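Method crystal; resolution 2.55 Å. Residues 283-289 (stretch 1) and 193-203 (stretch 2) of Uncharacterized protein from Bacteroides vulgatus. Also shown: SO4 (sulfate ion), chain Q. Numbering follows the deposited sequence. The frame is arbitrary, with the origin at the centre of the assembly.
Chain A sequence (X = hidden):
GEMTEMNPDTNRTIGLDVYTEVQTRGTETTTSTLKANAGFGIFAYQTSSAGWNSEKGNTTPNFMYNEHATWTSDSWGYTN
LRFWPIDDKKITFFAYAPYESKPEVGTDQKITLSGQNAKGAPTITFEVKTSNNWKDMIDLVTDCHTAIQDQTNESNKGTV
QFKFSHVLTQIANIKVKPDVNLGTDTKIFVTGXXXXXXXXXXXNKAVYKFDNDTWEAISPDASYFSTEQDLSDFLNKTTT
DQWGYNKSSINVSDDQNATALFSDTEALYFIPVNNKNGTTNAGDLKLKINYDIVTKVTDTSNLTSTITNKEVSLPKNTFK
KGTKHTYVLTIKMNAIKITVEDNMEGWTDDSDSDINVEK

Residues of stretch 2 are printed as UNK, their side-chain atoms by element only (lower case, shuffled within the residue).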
# COMPACT_ATOMS: atom_id res chain seq x y z
N GLY A 283 -8.56 17.08 -7.65
CA GLY A 283 -8.94 17.75 -6.42
C GLY A 283 -9.89 16.97 -5.54
O GLY A 283 -10.31 17.49 -4.51
N ASP A 284 -10.20 15.70 -5.92
CA ASP A 284 -10.98 14.80 -5.07
C ASP A 284 -10.12 14.54 -3.85
O ASP A 284 -10.60 14.61 -2.72
CB ASP A 284 -11.39 13.50 -5.81
CG ASP A 284 -12.68 13.58 -6.62
OD1 ASP A 284 -13.18 14.72 -6.84
OD2 ASP A 284 -13.21 12.51 -7.00
N LEU A 285 -8.81 14.36 -4.09
CA LEU A 285 -7.77 14.26 -3.09
C LEU A 285 -6.85 15.49 -3.23
O LEU A 285 -6.57 15.93 -4.35
CB LEU A 285 -6.97 12.96 -3.21
CG LEU A 285 -7.73 11.67 -2.94
CD1 LEU A 285 -6.89 10.52 -3.25
CD2 LEU A 285 -8.22 11.59 -1.53
N LYS A 286 -6.44 16.08 -2.10
CA LYS A 286 -5.58 17.26 -2.09
C LYS A 286 -4.48 17.14 -1.06
O LYS A 286 -4.63 16.39 -0.10
CB LYS A 286 -6.40 18.53 -1.77
CG LYS A 286 -7.42 18.93 -2.79
CD LYS A 286 -8.19 20.13 -2.28
CE LYS A 286 -9.66 20.06 -2.55
NZ LYS A 286 -9.95 20.38 -3.96
N LEU A 287 -3.43 17.94 -1.21
CA LEU A 287 -2.35 18.09 -0.24
C LEU A 287 -2.42 19.50 0.37
O LEU A 287 -2.83 20.43 -0.31
CB LEU A 287 -0.96 17.87 -0.88
CG LEU A 287 -0.64 16.51 -1.50
CD1 LEU A 287 0.72 16.57 -2.17
CD2 LEU A 287 -0.63 15.41 -0.47
N LYS A 288 -2.02 19.67 1.63
CA LYS A 288 -1.90 20.95 2.34
C LYS A 288 -0.43 21.05 2.70
O LYS A 288 0.07 20.21 3.45
CB LYS A 288 -2.84 21.04 3.56
CG LYS A 288 -4.34 20.98 3.27
CD LYS A 288 -4.84 22.14 2.40
CE LYS A 288 -6.33 22.23 2.38
NZ LYS A 288 -6.84 22.94 3.57
N ILE A 289 0.30 21.99 2.08
CA ILE A 289 1.75 22.09 2.28
C ILE A 289 2.11 23.39 3.01
O ILE A 289 1.43 24.42 2.87
CB ILE A 289 2.49 21.94 0.93
CG1 ILE A 289 4.00 21.62 1.14
CG2 ILE A 289 2.23 23.12 -0.01
CD1 ILE A 289 4.78 21.16 -0.09
N UNK A 193 3.12 18.89 5.89
CA UNK A 193 2.33 18.30 4.82
C UNK A 193 1.16 17.53 5.43
O UNK A 193 1.34 16.78 6.38
c UNK A 193 3.18 17.36 3.94
c UNK A 193 3.19 15.65 2.16
c UNK A 193 2.52 17.89 1.57
c UNK A 193 2.51 16.85 2.66
N UNK A 194 -0.04 17.77 4.88
CA UNK A 194 -1.28 17.10 5.26
C UNK A 194 -1.94 16.55 4.00
O UNK A 194 -1.80 17.15 2.93
c UNK A 194 -2.25 18.06 5.98
c UNK A 194 -2.87 19.43 7.91
n UNK A 194 -3.81 19.88 10.16
c UNK A 194 -1.87 18.46 7.39
c UNK A 194 -2.58 19.90 9.31
N UNK A 195 -2.66 15.43 4.13
CA UNK A 195 -3.48 14.91 3.04
C UNK A 195 -4.93 15.28 3.34
O UNK A 195 -5.42 15.02 4.45
c UNK A 195 -3.93 13.04 0.39
c UNK A 195 -4.31 12.74 1.85
c UNK A 195 -4.45 11.26 2.12
c UNK A 195 -3.33 13.38 2.84
N UNK A 196 -5.59 15.96 2.40
CA UNK A 196 -7.01 16.34 2.50
C UNK A 196 -7.82 15.28 1.72
O UNK A 196 -7.83 15.31 0.48
c UNK A 196 -8.63 18.32 2.17
o UNK A 196 -8.85 19.50 1.83
c UNK A 196 -7.23 17.76 1.97
o UNK A 196 -9.51 17.57 2.67
N UNK A 197 -8.44 14.31 2.42
CA UNK A 197 -9.13 13.21 1.71
C UNK A 197 -10.56 13.50 1.27
O UNK A 197 -11.25 12.60 0.78
c UNK A 197 -9.24 12.81 4.04
c UNK A 197 -9.12 12.10 2.76
c UNK A 197 -8.48 14.09 3.88
N UNK A 198 -11.02 14.72 1.46
CA UNK A 198 -12.40 15.05 1.18
C UNK A 198 -13.25 14.50 2.31
O UNK A 198 -12.80 14.48 3.46
N UNK A 199 -14.47 14.02 1.98
CA UNK A 199 -15.39 13.47 2.97
C UNK A 199 -15.95 12.10 2.55
O UNK A 199 -16.24 11.30 3.44
o UNK A 199 -17.06 15.00 2.05
c UNK A 199 -16.53 14.44 3.24
N UNK A 200 -16.12 11.84 1.23
CA UNK A 200 -16.69 10.55 0.79
C UNK A 200 -15.88 9.93 -0.38
O UNK A 200 -16.47 9.33 -1.27
o UNK A 200 -18.36 11.81 -0.51
c UNK A 200 -18.19 10.71 0.40
c UNK A 200 -19.10 10.90 1.59
N UNK A 201 -14.53 10.01 -0.33
CA UNK A 201 -13.66 9.54 -1.42
C UNK A 201 -12.71 8.41 -1.02
O UNK A 201 -12.66 7.40 -1.71
c UNK A 201 -11.97 10.37 -3.15
o UNK A 201 -13.75 11.78 -2.35
c UNK A 201 -12.85 10.74 -1.97
N UNK A 202 -11.92 8.60 0.04
CA UNK A 202 -10.87 7.69 0.50
C UNK A 202 -11.33 6.84 1.68
O UNK A 202 -11.58 7.38 2.77
c UNK A 202 -7.22 8.61 1.60
c UNK A 202 -7.87 7.01 -0.16
c UNK A 202 -9.61 8.50 0.88
c UNK A 202 -8.32 7.72 1.11
N UNK A 203 -11.39 5.51 1.48
CA UNK A 203 -11.78 4.59 2.54
C UNK A 203 -10.68 4.44 3.56
O UNK A 203 -9.49 4.36 3.19
c UNK A 203 -14.44 3.76 1.27
c UNK A 203 -12.08 3.18 1.98
o UNK A 203 -16.56 2.68 -1.49
c UNK A 203 -15.53 3.63 0.42
c UNK A 203 -13.26 3.05 1.04
c UNK A 203 -14.33 2.02 -0.89
c UNK A 203 -15.47 2.77 -0.66
c UNK A 203 -13.24 2.15 -0.02
S SO4 Q . -18.12 0.35 -3.79
O1 SO4 Q . -18.46 1.50 -4.65
O2 SO4 Q . -19.18 0.12 -2.80
O3 SO4 Q . -17.97 -0.84 -4.64
O4 SO4 Q . -16.85 0.63 -3.13

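Position 193 carries four side-chain carbons, forked at the second. One fork tip lies 4.0 Å from CG1 of Ile-289 and 4.3 Å from CB of Leu-287. This is Leu-193; its CA also makes a CA-H...O contact with O of Lys-288 at 3.3 Å.

Position 194 has four carbons in a row ending in nitrogen, its CB 3.9 Å from CB of Lys-288 while the end of the chain leads away. This identifies Lys-194. Its backbone pairs twice with Lys-288: N of Lys-194 donates to O of Lys-288 and N of Lys-288 donates to O of Lys-194, both at 2.8 Å.

Position 195 again shows four carbons forked at the second, one fork tip 4.2 Å from CD2 of Leu-287; this is Leu-195. The contact is apolar and lies on the buried face shared with Ile-289 and Leu-193.

Position 196 has two carbons, the second bearing two oxygens, one of which stands 4.3 Å from NZ of Lys-288. That fits Asp-196: one methylene between CA and the carboxylate, as against two in glutamate. The oxygen near NZ of Lys-288 is OD2, and the two are opposite charges near each other but beyond a salt bridge. N of Asp-196 donates to O of Lys-286 at 2.7 Å, and N of Lys-286 to O of Asp-196 at 3.0 Å.

At position 197 three carbons close a ring onto the backbone N, and the CA is 3.7 Å from CD2 of Leu-285: Pro-197.

Position 198 has no side-chain atoms, so it is Gly-198. Its phi of 76° favours glycine, and an ideal CB would sit 3.4 Å from O of Asp-284. A weak hydrogen bond of 3.4 Å joins its N to OD1 of Asp-196.

Position 199, one carbon then one oxygen, is Ser-199; position 200, one carbon carrying an oxygen and a carbon, is Thr-200. Neither touches stretch 1.

Position 201 has one carbon carrying an oxygen and a carbon, the latter 4.1 Å from CB of Asp-284; this is Thr-201.

Position 202 has four carbons forked at the second, its CB 4.2 Å from CD2 of Leu-285; this is Leu-202.

Position 203 has one carbon and a six-carbon ring bearing an oxygen: Tyr-203. Its OH donates to O4 of the sulfate at 2.6 Å; it does not reach stretch 1.

The contact is an antiparallel strand pair, its axes 155° apart in direction. Four backbone hydrogen bonds fix the register, while alternation sends Leu-287, Ile-289, Leu-193 and Leu-195 to one face and Lys-286, Lys-288, Lys-194 and Asp-196 to the other. Beyond the strand, Leu-285 extends the apolar packing to Pro-197 and Leu-202.

Stretch 2, residues 193-203: LKLDPGSTTLY
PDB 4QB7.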